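Local atomic coordinates of 2-hydroxyhepta-2,4-diene-1,7-dioate isomerase (Corynebacterium glutamicum, PDB entry 4DBF), a protein that probably decarboxylates oxaloacetate as a magnesium-binding member of the fumarylacetoacetate hydrolase (FAH) family, to which isomerase activity is also assigned. Residues A[24-29]-A[70-75]; A[49-54]-A[63-68]; A[80-85]-A[246-251]; A[140-145]-A[158-163]; A[192-197]-A[276-281]. All coordinates share one frame; numbering follows the deposited sequence.

Overall arrangement
The five contacts follow the chain through a mostly beta-stranded fold. Interactions 1 and 2 lie in the N-terminal family region, their centres about 11 Å apart, with interaction 2 nested inside the loop that interaction 1 closes; Trp67 joins them by packing on Ile26, Thr28 and Val72. Interactions 3, 4 and 5 belong to the FAA hydrolase region. Interaction 4 is nested within interaction 3, centres about 10 Å apart, and is linked to interaction 5 through the neighbouring strands 159-170 and 190-197. Strand 190-197 also pairs with strand 22-28, and Leu74 of interaction 1 packs on Trp195 of interaction 5, so the two regions are in direct contact.

Interaction 1: A[24-29]-A[70-75]; sequences GRIATP and KDVRLL
Strands 24-28 and 73-75 run antiparallel but splayed, at 135° between their directions, and are held at Ala27 and Arg73 by a reciprocal pair of backbone bonds, Ala27 N to Arg73 O and Arg73 N to Ala27 O, each 3.1 Å. Farther along, Leu75 N donates to Arg25 O (2.8 Å), while a water accepts a hydrogen bond from Arg25 N and reaches Leu75 O, adding a solvent-mediated link beside this bond. Val72, just ahead of its strand, sends one methyl to each of two side chains of the partner: CG1 lies alongside Thr28 CG2 at 3.7 Å, and CG2, set between its own N and carbonyl carbon (chi1 -63°), meets Ile26 CG2 at 3.9 Å. Branching at CB suits these residues, since it presents methyls close to the backbone on both strands. Ile26 CG2 also receives Leu74 CD2 at 4.0 Å. On the sheet face that carries Arg25, Ala27 and Leu75, Leu75 CD1 lies over one face of the Arg25 guanidinium, toward its rim, 3.8 Å from NH2, while NH1 is hydrogen-bonded to Ala76 O. The small Ala27 lets Leu75 CD2 settle beside it. Thr28 OG1 is hydrogen-bonded to Asp30 N and Gly31 O, fixing the turn that carries Asp30, a residue seen to bind magnesium in this protein. Backbone bonds therefore set the register, and mainly apolar contacts join the side chains.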
# COMPACT_ATOMS: atom_id res chain seq x y z
N GLY A 24 -16.83 14.75 4.27
CA GLY A 24 -16.56 14.35 2.93
C GLY A 24 -15.45 15.14 2.31
O GLY A 24 -14.87 15.98 2.91
N ARG A 25 -15.18 14.81 1.08
CA ARG A 25 -14.34 15.58 0.23
C ARG A 25 -15.17 15.90 -1.00
O ARG A 25 -15.89 15.08 -1.49
CB ARG A 25 -13.12 14.81 -0.18
CG ARG A 25 -11.94 14.93 0.69
CD ARG A 25 -10.81 14.01 0.22
NE ARG A 25 -10.09 14.54 -0.89
CZ ARG A 25 -10.04 14.00 -2.10
NH1 ARG A 25 -10.63 12.91 -2.40
NH2 ARG A 25 -9.36 14.60 -3.04
N ILE A 26 -15.04 17.11 -1.47
CA ILE A 26 -15.79 17.54 -2.61
C ILE A 26 -14.96 18.28 -3.64
O ILE A 26 -14.01 18.89 -3.32
CB ILE A 26 -16.98 18.44 -2.21
CG1 ILE A 26 -16.54 19.55 -1.26
CG2 ILE A 26 -18.11 17.64 -1.63
CD1 ILE A 26 -17.63 20.57 -1.03
N ALA A 27 -15.40 18.22 -4.87
CA ALA A 27 -14.95 19.08 -5.91
C ALA A 27 -16.01 20.16 -6.08
O ALA A 27 -17.17 19.88 -6.11
CB ALA A 27 -14.74 18.32 -7.18
N THR A 28 -15.54 21.38 -6.19
CA THR A 28 -16.38 22.53 -6.40
C THR A 28 -15.84 23.35 -7.55
O THR A 28 -14.77 23.13 -7.98
CB THR A 28 -16.41 23.41 -5.14
OG1 THR A 28 -15.25 24.18 -5.10
CG2 THR A 28 -16.51 22.56 -3.88
N PRO A 29 -16.60 24.34 -7.99
CA PRO A 29 -16.14 25.20 -9.06
C PRO A 29 -14.86 25.88 -8.69
O PRO A 29 -14.14 26.29 -9.52
CB PRO A 29 -17.27 26.19 -9.22
CG PRO A 29 -18.43 25.49 -8.73
CD PRO A 29 -17.93 24.72 -7.56
N LYS A 70 -26.12 19.25 -4.05
CA LYS A 70 -26.43 19.11 -5.45
C LYS A 70 -25.57 19.93 -6.39
O LYS A 70 -25.46 19.59 -7.52
CB LYS A 70 -27.93 19.37 -5.70
CG LYS A 70 -28.31 20.83 -5.76
CD LYS A 70 -29.65 21.08 -6.42
CE LYS A 70 -30.26 22.36 -5.92
NZ LYS A 70 -29.47 23.58 -6.25
N ASP A 71 -24.95 21.00 -5.92
CA ASP A 71 -24.11 21.86 -6.75
C ASP A 71 -22.61 21.52 -6.71
O ASP A 71 -21.81 22.20 -7.29
CB ASP A 71 -24.22 23.32 -6.34
CG ASP A 71 -25.63 23.88 -6.40
OD1 ASP A 71 -26.55 23.26 -6.86
OD2 ASP A 71 -25.79 25.00 -5.94
N VAL A 72 -22.23 20.51 -5.96
CA VAL A 72 -20.86 20.06 -5.93
C VAL A 72 -20.83 18.55 -6.16
O VAL A 72 -21.84 17.97 -6.36
CB VAL A 72 -20.19 20.39 -4.62
CG1 VAL A 72 -20.11 21.88 -4.42
CG2 VAL A 72 -20.89 19.71 -3.49
N ARG A 73 -19.65 17.95 -6.12
CA ARG A 73 -19.47 16.58 -6.43
C ARG A 73 -18.75 15.77 -5.38
O ARG A 73 -17.67 16.18 -5.11
CB ARG A 73 -18.66 16.47 -7.67
CG ARG A 73 -19.37 15.90 -8.84
CD ARG A 73 -18.40 15.67 -10.00
NE ARG A 73 -18.35 16.82 -10.89
CZ ARG A 73 -19.38 17.29 -11.57
NH1 ARG A 73 -20.57 16.74 -11.47
NH2 ARG A 73 -19.22 18.32 -12.36
N LEU A 74 -19.30 14.79 -4.71
CA LEU A 74 -18.60 14.02 -3.72
C LEU A 74 -17.43 13.29 -4.33
O LEU A 74 -17.52 12.76 -5.36
CB LEU A 74 -19.55 13.02 -3.12
CG LEU A 74 -20.56 13.63 -2.19
CD1 LEU A 74 -21.62 12.64 -1.85
CD2 LEU A 74 -19.90 14.15 -0.95
N LEU A 75 -16.33 13.29 -3.63
CA LEU A 75 -15.15 12.52 -3.97
C LEU A 75 -14.93 11.44 -2.92
O LEU A 75 -15.58 11.44 -1.96
CB LEU A 75 -13.92 13.41 -4.03
CG LEU A 75 -13.95 14.67 -4.88
CD1 LEU A 75 -12.70 15.49 -4.72
CD2 LEU A 75 -14.18 14.37 -6.32
O HOH W 1 -16.78 12.40 0.19

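Interaction 2: A[49-54]-A[63-68]; sequences AREIEG and TGREWP
Glu51 and Arg65 form a salt bridge beside Asp30, a residue seen to bind magnesium in this protein, with which Arg65 also pairs through NH1. The guanidinium grips the carboxylate side-on, NE to Glu51 OE1 at 2.6 Å and NH2 to Glu51 OE2 at 2.7 Å, the planes 24° apart. Thr63 OG1 donates to the same Glu51 OE1 (2.7 Å), approaching from the face opposite Arg65 NE, so three bonds fix the carboxylate's rotation. A glutamate suits the place: its carboxylate offers both partners acceptors, carried there by an extended chain, CG anti to the backbone N (chi1 174°). Thr63 OG1 accepts from Arg65 N, closing an ST turn through Gly64 (phi 106°). This turn leads into the antiparallel pairing of strands 48-52 and 65-68, with Ala49 and Trp67 a hydrogen-bonded pair and Glu51 N bonded to Arg65 O. A water donates to Glu51 O and Arg65 O and accepts from Gly64 N. The indole of Trp67 turns its edge to Glu51, CZ3 lying 3.9 Å from Glu51 CB. On the sheet face opposite Trp67, Arg50 and Glu66 lie side by side, Arg50 CD 3.4 Å from Glu66 OE1, but the guanidinium directs no N-H at that oxygen and pairs with Glu38.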
# COMPACT_ATOMS: atom_id res chain seq x y z
N ALA A 49 -23.06 21.15 1.94
CA ALA A 49 -21.66 20.99 2.20
C ALA A 49 -21.02 22.27 2.75
O ALA A 49 -21.16 23.31 2.20
CB ALA A 49 -20.92 20.53 0.97
N ARG A 50 -20.32 22.13 3.85
CA ARG A 50 -19.70 23.22 4.51
C ARG A 50 -18.21 23.01 4.54
O ARG A 50 -17.75 22.12 5.16
CB ARG A 50 -20.20 23.31 5.95
CG ARG A 50 -21.65 23.66 6.13
CD ARG A 50 -21.78 24.81 7.11
NE ARG A 50 -22.33 24.39 8.35
CZ ARG A 50 -22.20 25.01 9.51
NH1 ARG A 50 -21.52 26.12 9.66
NH2 ARG A 50 -22.77 24.48 10.55
N GLU A 51 -17.48 23.86 3.85
CA GLU A 51 -16.07 23.73 3.80
C GLU A 51 -15.44 23.82 5.17
O GLU A 51 -15.78 24.65 5.94
CB GLU A 51 -15.47 24.75 2.87
CG GLU A 51 -13.97 24.74 2.90
CD GLU A 51 -13.36 25.81 2.05
OE1 GLU A 51 -13.77 26.95 2.16
OE2 GLU A 51 -12.49 25.50 1.28
N ILE A 52 -14.51 22.94 5.45
CA ILE A 52 -13.75 23.04 6.65
C ILE A 52 -12.33 23.45 6.39
O ILE A 52 -11.78 23.22 5.37
CB ILE A 52 -13.77 21.78 7.52
CG1 ILE A 52 -13.24 20.60 6.77
CG2 ILE A 52 -15.15 21.43 8.01
CD1 ILE A 52 -13.04 19.45 7.68
N GLU A 53 -11.75 24.07 7.40
CA GLU A 53 -10.38 24.45 7.38
C GLU A 53 -9.53 23.19 7.47
O GLU A 53 -9.63 22.48 8.41
CB GLU A 53 -10.13 25.35 8.58
CG GLU A 53 -9.27 26.55 8.32
CD GLU A 53 -9.33 27.56 9.46
OE1 GLU A 53 -8.98 27.23 10.60
OE2 GLU A 53 -9.75 28.69 9.19
N GLY A 54 -8.71 22.91 6.49
CA GLY A 54 -7.82 21.77 6.60
C GLY A 54 -8.47 20.41 6.55
O GLY A 54 -9.37 20.23 5.82
N THR A 63 -14.88 27.47 7.31
CA THR A 63 -14.33 28.64 6.70
C THR A 63 -15.40 29.62 6.35
O THR A 63 -15.12 30.73 6.02
CB THR A 63 -13.72 28.31 5.36
OG1 THR A 63 -14.75 27.83 4.51
CG2 THR A 63 -12.65 27.34 5.49
N GLY A 64 -16.63 29.17 6.37
CA GLY A 64 -17.74 29.98 5.96
C GLY A 64 -18.34 29.64 4.63
O GLY A 64 -19.49 29.84 4.43
N ARG A 65 -17.55 29.11 3.71
CA ARG A 65 -18.07 28.71 2.42
C ARG A 65 -18.95 27.49 2.50
O ARG A 65 -18.64 26.57 3.20
CB ARG A 65 -16.96 28.43 1.43
CG ARG A 65 -15.89 29.47 1.33
CD ARG A 65 -15.19 29.40 -0.00
NE ARG A 65 -14.30 28.27 -0.06
CZ ARG A 65 -13.43 28.05 -1.02
NH1 ARG A 65 -13.34 28.88 -2.02
NH2 ARG A 65 -12.67 27.01 -0.97
N GLU A 66 -20.03 27.50 1.77
CA GLU A 66 -20.91 26.36 1.67
C GLU A 66 -21.60 26.26 0.32
O GLU A 66 -21.64 27.19 -0.42
CB GLU A 66 -21.94 26.32 2.79
CG GLU A 66 -22.77 27.55 2.92
CD GLU A 66 -23.26 27.78 4.33
OE1 GLU A 66 -23.56 26.81 5.02
OE2 GLU A 66 -23.33 28.93 4.74
N TRP A 67 -22.09 25.07 0.03
CA TRP A 67 -22.80 24.79 -1.18
C TRP A 67 -23.89 23.83 -0.89
O TRP A 67 -23.71 22.96 -0.08
CB TRP A 67 -21.89 24.11 -2.22
CG TRP A 67 -20.62 24.82 -2.56
CD1 TRP A 67 -20.37 25.61 -3.65
CD2 TRP A 67 -19.40 24.83 -1.82
NE1 TRP A 67 -19.12 26.09 -3.63
CE2 TRP A 67 -18.49 25.66 -2.55
CE3 TRP A 67 -18.98 24.25 -0.67
CZ2 TRP A 67 -17.22 25.87 -2.14
CZ3 TRP A 67 -17.70 24.46 -0.26
CH2 TRP A 67 -16.84 25.26 -0.96
N PRO A 68 -25.03 23.96 -1.56
CA PRO A 68 -25.98 22.87 -1.62
C PRO A 68 -25.27 21.66 -2.20
O PRO A 68 -24.51 21.81 -3.10
CB PRO A 68 -27.01 23.37 -2.61
CG PRO A 68 -26.82 24.80 -2.69
CD PRO A 68 -25.39 25.02 -2.49
O HOH W 2 -17.81 26.53 5.85

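Interaction 3: A[80-85]-A[246-251]; sequences PSKVVA and MTLLPG
Lys82 stretches its aliphatic chain across Leu248 at about a right angle, CE lying 3.9 Å from Leu248 CD2, so that the charged end passes the leucine methyl before reaching a backbone oxygen. CG stands between the backbone N and the carbonyl carbon (chi1 55°); the chain then runs straight and kinks at its last torsion (chi4 -67°), which swings NZ onto Thr247 O at 2.8 Å, in the plane of that carbonyl. A lysine suits this largely buried place because NZ also has a salt-bridge partner, Asp252. The same aspartate accepts from Ser81 OG and Leu249 N, so it draws both segments together. Farther along, Val84 directs CG2 at the apolar residues of the loop, 4.2 Å from Leu248 CD2 and 4.3 Å from Met246 SD. Ser81 OG lies 3.9 Å from Leu249 CD1. At the other end a water accepts from Ser81 N and donates to Pro250 O (2.6 Å), while Pro80 CB packs 3.2 Å from Gly251 O, a buried oxygen with no polar partner in the model. Gly251 has a positive phi (98°), a conformation suited to glycine. Thr247 OG1 is hydrogen-bonded to Asp187 of the second subunit. The contact docks the loop after helix 235-243 onto the chain entering strand 83-87, just before that loop becomes strand 253-255, the parallel neighbour of 83-87 in the FAA hydrolase region.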
# COMPACT_ATOMS: atom_id res chain seq x y z
N PRO A 80 -6.23 7.78 1.38
CA PRO A 80 -5.53 6.97 2.36
C PRO A 80 -4.12 6.60 1.97
O PRO A 80 -3.93 6.33 0.84
CB PRO A 80 -6.38 5.74 2.46
CG PRO A 80 -7.05 5.64 1.16
CD PRO A 80 -7.24 7.01 0.66
N SER A 81 -3.21 6.52 2.93
CA SER A 81 -1.85 6.03 2.70
C SER A 81 -1.84 4.56 2.33
O SER A 81 -1.08 4.13 1.54
CB SER A 81 -0.92 6.30 3.89
OG SER A 81 -0.96 5.29 4.82
N LYS A 82 -2.74 3.82 2.93
CA LYS A 82 -2.99 2.46 2.55
C LYS A 82 -4.40 2.02 2.89
O LYS A 82 -5.07 2.64 3.66
CB LYS A 82 -1.98 1.53 3.18
CG LYS A 82 -1.87 1.62 4.67
CD LYS A 82 -0.75 0.77 5.20
CE LYS A 82 -0.73 0.76 6.70
NZ LYS A 82 -0.38 2.04 7.31
N VAL A 83 -4.81 0.94 2.27
CA VAL A 83 -6.10 0.33 2.48
C VAL A 83 -5.86 -1.10 2.91
O VAL A 83 -5.26 -1.85 2.21
CB VAL A 83 -6.96 0.34 1.24
CG1 VAL A 83 -8.28 -0.34 1.53
CG2 VAL A 83 -7.12 1.73 0.72
N VAL A 84 -6.27 -1.42 4.12
CA VAL A 84 -6.04 -2.75 4.65
C VAL A 84 -7.36 -3.46 4.70
O VAL A 84 -8.30 -2.94 5.18
CB VAL A 84 -5.43 -2.74 6.04
CG1 VAL A 84 -5.15 -4.15 6.49
CG2 VAL A 84 -4.19 -1.89 6.10
N ALA A 85 -7.40 -4.64 4.12
CA ALA A 85 -8.62 -5.35 3.96
C ALA A 85 -8.56 -6.77 4.53
O ALA A 85 -7.55 -7.34 4.57
CB ALA A 85 -9.02 -5.38 2.52
N MET A 246 1.21 -3.71 11.81
CA MET A 246 1.35 -2.52 11.01
C MET A 246 0.92 -1.25 11.70
O MET A 246 -0.14 -1.21 12.20
CB MET A 246 0.39 -2.63 9.84
CG MET A 246 0.92 -3.12 8.55
SD MET A 246 -0.42 -3.45 7.41
CE MET A 246 0.13 -5.07 7.01
N THR A 247 1.71 -0.19 11.63
CA THR A 247 1.26 1.11 12.05
C THR A 247 0.17 1.60 11.12
O THR A 247 0.31 1.51 9.93
CB THR A 247 2.41 2.16 12.06
OG1 THR A 247 3.38 1.82 13.02
CG2 THR A 247 1.89 3.52 12.39
N LEU A 248 -0.89 2.13 11.67
CA LEU A 248 -1.92 2.78 10.90
C LEU A 248 -1.88 4.31 11.08
O LEU A 248 -1.56 4.77 12.12
CB LEU A 248 -3.28 2.22 11.26
CG LEU A 248 -3.56 0.73 11.01
CD1 LEU A 248 -4.95 0.33 11.44
CD2 LEU A 248 -3.31 0.39 9.57
N LEU A 249 -2.22 5.05 10.03
CA LEU A 249 -2.13 6.49 10.01
C LEU A 249 -3.51 7.12 9.81
O LEU A 249 -4.39 6.47 9.25
CB LEU A 249 -1.20 6.86 8.86
CG LEU A 249 0.23 6.31 9.01
CD1 LEU A 249 1.09 6.64 7.82
CD2 LEU A 249 0.83 6.92 10.28
N PRO A 250 -3.71 8.40 10.23
CA PRO A 250 -4.98 9.07 9.89
C PRO A 250 -5.30 9.04 8.40
O PRO A 250 -4.45 9.34 7.55
CB PRO A 250 -4.77 10.55 10.33
CG PRO A 250 -3.59 10.50 11.36
CD PRO A 250 -2.73 9.29 10.89
N GLY A 251 -6.54 8.67 8.10
CA GLY A 251 -6.93 8.59 6.71
C GLY A 251 -6.85 7.16 6.18
O GLY A 251 -7.54 6.86 5.20
O HOH W 3 -3.50 7.85 5.60

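Interaction 4: A[140-145]-A[158-163]; sequences AVVIGK and VVLGFT
Val142 O is held by two successive N-H groups of the facing strand: Leu160 N at 2.8 Å, nearly in line with the carbonyl, and Gly161 N at 3.5 Å, a weak bond. This is a classic beta bulge, with Leu160 and Gly161 both opposite Val142. The extra residue, Leu160, adopts helix-like backbone angles (phi -70°, psi -50°), and the register shifts by one between Val142 and Ile143. On one side of the bulge Val142 N returns to Gly161 O at 2.9 Å; on the other Gly144 N donates to Val158 O at 2.8 Å. Glycine suits position 144, where a side chain would run into Leu160 N. Val141 CG1 lies 3.7 Å from Val159 CB, the two side chains crossing at about a right angle, while Val141 CG2 meets the edge of the Phe162 ring at CE1 (3.8 Å). In Val142, with CG1 anti to the backbone N (chi1 179°), CG1 runs beside Leu160 CD2 and CG2 touches Thr163 CG2 at 3.9 Å. Thr163 thus gives its methyl to the apolar side, and its OG1 is hydrogen-bonded to Trp195 O. Strands 133-143 and 159-170 are flanked by strand 253-255, on the former, and strand 190-197, on the latter, while helix 235-243 packs on Val141, Val158 and Val159.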
# COMPACT_ATOMS: atom_id res chain seq x y z
N ALA A 140 -16.42 0.12 6.00
CA ALA A 140 -15.07 0.63 6.00
C ALA A 140 -14.84 1.48 7.22
O ALA A 140 -15.65 2.24 7.57
CB ALA A 140 -14.76 1.42 4.76
N VAL A 141 -13.69 1.31 7.80
CA VAL A 141 -13.30 2.09 8.93
C VAL A 141 -12.26 3.11 8.51
O VAL A 141 -11.30 2.78 7.88
CB VAL A 141 -12.68 1.22 10.01
CG1 VAL A 141 -12.25 2.05 11.16
CG2 VAL A 141 -13.63 0.14 10.47
N VAL A 142 -12.44 4.35 8.90
CA VAL A 142 -11.42 5.32 8.66
C VAL A 142 -10.68 5.68 9.95
O VAL A 142 -11.28 6.10 10.89
CB VAL A 142 -11.96 6.58 7.98
CG1 VAL A 142 -10.85 7.56 7.78
CG2 VAL A 142 -12.62 6.24 6.68
N ILE A 143 -9.38 5.47 9.92
CA ILE A 143 -8.49 5.69 11.02
C ILE A 143 -8.27 7.19 11.27
O ILE A 143 -8.14 7.94 10.37
CB ILE A 143 -7.14 4.96 10.84
CG1 ILE A 143 -7.30 3.46 10.85
CG2 ILE A 143 -6.18 5.31 11.96
CD1 ILE A 143 -8.02 2.95 12.05
N GLY A 144 -8.29 7.57 12.52
CA GLY A 144 -8.31 8.95 12.93
C GLY A 144 -7.05 9.48 13.58
O GLY A 144 -6.87 10.65 13.71
N LYS A 145 -6.18 8.58 13.97
CA LYS A 145 -4.93 8.96 14.53
C LYS A 145 -3.92 7.86 14.37
O LYS A 145 -4.25 6.73 14.20
CB LYS A 145 -5.13 9.37 15.96
CG LYS A 145 -5.53 8.27 16.89
CD LYS A 145 -5.53 8.80 18.31
CE LYS A 145 -5.07 7.76 19.28
NZ LYS A 145 -5.40 8.09 20.68
N VAL A 158 -9.36 5.12 18.11
CA VAL A 158 -8.56 5.35 16.91
C VAL A 158 -9.36 5.54 15.64
O VAL A 158 -8.79 5.81 14.62
CB VAL A 158 -7.54 4.23 16.66
CG1 VAL A 158 -6.57 4.06 17.79
CG2 VAL A 158 -8.20 2.94 16.29
N VAL A 159 -10.66 5.37 15.69
CA VAL A 159 -11.43 5.56 14.48
C VAL A 159 -12.10 6.93 14.34
O VAL A 159 -12.74 7.42 15.23
CB VAL A 159 -12.33 4.36 14.06
CG1 VAL A 159 -12.06 3.07 14.77
CG2 VAL A 159 -13.79 4.71 13.88
N LEU A 160 -11.90 7.52 13.18
CA LEU A 160 -12.57 8.72 12.82
C LEU A 160 -14.04 8.46 12.57
O LEU A 160 -14.85 9.15 13.06
CB LEU A 160 -11.94 9.35 11.58
CG LEU A 160 -12.61 10.59 11.04
CD1 LEU A 160 -12.65 11.73 12.01
CD2 LEU A 160 -12.13 11.04 9.68
N GLY A 161 -14.34 7.47 11.76
CA GLY A 161 -15.72 7.16 11.45
C GLY A 161 -15.83 6.02 10.47
O GLY A 161 -14.83 5.31 10.19
N PHE A 162 -17.05 5.84 9.96
CA PHE A 162 -17.33 4.68 9.13
C PHE A 162 -17.65 5.21 7.75
O PHE A 162 -18.21 6.28 7.64
CB PHE A 162 -18.57 3.87 9.63
CG PHE A 162 -18.26 3.02 10.84
CD1 PHE A 162 -17.01 2.43 11.01
CD2 PHE A 162 -19.23 2.79 11.82
CE1 PHE A 162 -16.72 1.66 12.17
CE2 PHE A 162 -18.95 1.98 12.95
CZ PHE A 162 -17.68 1.44 13.11
N THR A 163 -17.32 4.45 6.70
CA THR A 163 -17.79 4.75 5.36
C THR A 163 -18.08 3.46 4.62
O THR A 163 -18.05 2.41 5.23
CB THR A 163 -16.77 5.73 4.62
OG1 THR A 163 -17.36 6.19 3.40
CG2 THR A 163 -15.46 5.03 4.35

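Interaction 5: A[192-197]-A[276-281]; sequences IGPWIE and PGIGKL
Trp195 reaches across to Ile278, where NE1 makes a weak bond with Ile278 O at 3.1 Å, its N-H bent to 127°. The indole owes this position to its first torsion (chi1 46°), which sets CG between the backbone N and the carbonyl carbon and brings one ring face over Pro194, whose CG sits above the ring centre. A proline suits this place: its peptide bond is cis, the chain turns a corner there, and its CD packs 3.5 Å from Lys280 O and 4.2 Å from Ile278 CG2. Leu281, with CG anti to the backbone N (chi1 178°), sends its branches to the chain before the corner, CD2 lying 3.8 Å from Gly193 N and 3.9 Å from Ile192 CA. Gly193, lacking a side chain, accommodates this close approach. Glu197 bends at its second torsion and brings OE1 within 2.6 Å of a water that also lies near Gly277 O; its OE2 is hydrogen-bonded to Asp199 N. Arg22 meets Trp195 in a cation-pi contact. Strand 279-287 pairs with 270-275 in another sheet, where Ile278 and Gly279 form a classic beta bulge, and bent strand 190-197 packs on its start, so strands of two sheets of the FAA hydrolase region meet.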
# COMPACT_ATOMS: atom_id res chain seq x y z
N ILE A 192 -14.90 4.28 -2.61
CA ILE A 192 -15.17 4.61 -1.23
C ILE A 192 -16.07 5.85 -1.08
O ILE A 192 -15.91 6.77 -1.80
CB ILE A 192 -13.89 4.84 -0.44
CG1 ILE A 192 -12.99 3.63 -0.52
CG2 ILE A 192 -14.17 5.09 0.99
CD1 ILE A 192 -11.60 3.90 -0.02
N GLY A 193 -16.98 5.80 -0.13
CA GLY A 193 -17.93 6.86 0.08
C GLY A 193 -19.24 6.41 0.67
O GLY A 193 -19.39 5.29 1.01
N PRO A 194 -20.19 7.32 0.77
CA PRO A 194 -20.10 8.66 0.20
C PRO A 194 -19.51 9.73 1.10
O PRO A 194 -19.20 10.77 0.63
CB PRO A 194 -21.54 9.01 -0.04
CG PRO A 194 -22.24 8.33 1.03
CD PRO A 194 -21.56 7.02 1.18
N TRP A 195 -19.40 9.44 2.37
CA TRP A 195 -18.82 10.32 3.33
C TRP A 195 -18.53 9.52 4.55
O TRP A 195 -18.83 8.37 4.59
CB TRP A 195 -19.76 11.47 3.66
CG TRP A 195 -21.16 11.02 3.90
CD1 TRP A 195 -21.61 10.18 4.87
CD2 TRP A 195 -22.33 11.33 3.11
NE1 TRP A 195 -22.94 9.99 4.75
CE2 TRP A 195 -23.42 10.64 3.72
CE3 TRP A 195 -22.57 12.09 2.02
CZ2 TRP A 195 -24.69 10.74 3.24
CZ3 TRP A 195 -23.84 12.17 1.54
CH2 TRP A 195 -24.88 11.52 2.14
N ILE A 196 -17.91 10.11 5.53
CA ILE A 196 -17.47 9.39 6.69
C ILE A 196 -18.44 9.77 7.87
O ILE A 196 -18.59 10.95 8.22
CB ILE A 196 -16.06 9.78 7.03
CG1 ILE A 196 -15.09 9.28 5.89
CG2 ILE A 196 -15.65 9.18 8.41
CD1 ILE A 196 -13.76 9.91 6.03
N GLU A 197 -19.10 8.75 8.41
CA GLU A 197 -20.04 8.96 9.54
C GLU A 197 -19.24 8.85 10.83
O GLU A 197 -18.77 7.76 11.16
CB GLU A 197 -21.18 7.94 9.53
CG GLU A 197 -22.13 8.05 10.80
CD GLU A 197 -22.72 9.48 10.93
OE1 GLU A 197 -23.56 9.86 10.09
OE2 GLU A 197 -22.31 10.25 11.81
N PRO A 276 -27.42 1.32 5.82
CA PRO A 276 -28.29 2.28 6.55
C PRO A 276 -27.52 2.98 7.66
O PRO A 276 -26.69 2.34 8.34
CB PRO A 276 -29.43 1.39 7.11
CG PRO A 276 -28.91 -0.08 6.98
CD PRO A 276 -28.04 -0.02 5.74
N GLY A 277 -27.70 4.27 7.80
CA GLY A 277 -26.87 5.00 8.77
C GLY A 277 -25.67 5.70 8.15
O GLY A 277 -25.15 6.69 8.71
N ILE A 278 -25.23 5.20 6.99
CA ILE A 278 -24.16 5.84 6.24
C ILE A 278 -24.80 6.38 4.97
O ILE A 278 -24.84 7.59 4.78
CB ILE A 278 -22.99 4.82 5.91
CG1 ILE A 278 -22.52 4.15 7.22
CG2 ILE A 278 -21.87 5.55 5.08
CD1 ILE A 278 -21.26 3.26 7.04
N GLY A 279 -25.32 5.51 4.11
CA GLY A 279 -25.89 5.98 2.85
C GLY A 279 -25.68 5.02 1.72
O GLY A 279 -25.72 3.82 1.93
N LYS A 280 -25.41 5.55 0.53
CA LYS A 280 -25.28 4.69 -0.65
C LYS A 280 -24.02 5.03 -1.42
O LYS A 280 -23.67 6.19 -1.54
CB LYS A 280 -26.51 4.86 -1.56
CG LYS A 280 -27.76 4.17 -1.02
CD LYS A 280 -28.94 4.52 -1.93
CE LYS A 280 -30.22 3.91 -1.40
NZ LYS A 280 -31.40 4.44 -2.17
N LEU A 281 -23.35 4.02 -1.93
CA LEU A 281 -22.18 4.18 -2.77
C LEU A 281 -22.45 3.54 -4.12
O LEU A 281 -22.47 2.29 -4.22
CB LEU A 281 -20.92 3.55 -2.08
CG LEU A 281 -19.60 3.61 -2.90
CD1 LEU A 281 -19.20 5.11 -3.21
CD2 LEU A 281 -18.51 2.88 -2.09
O HOH W 4 -24.32 9.12 7.71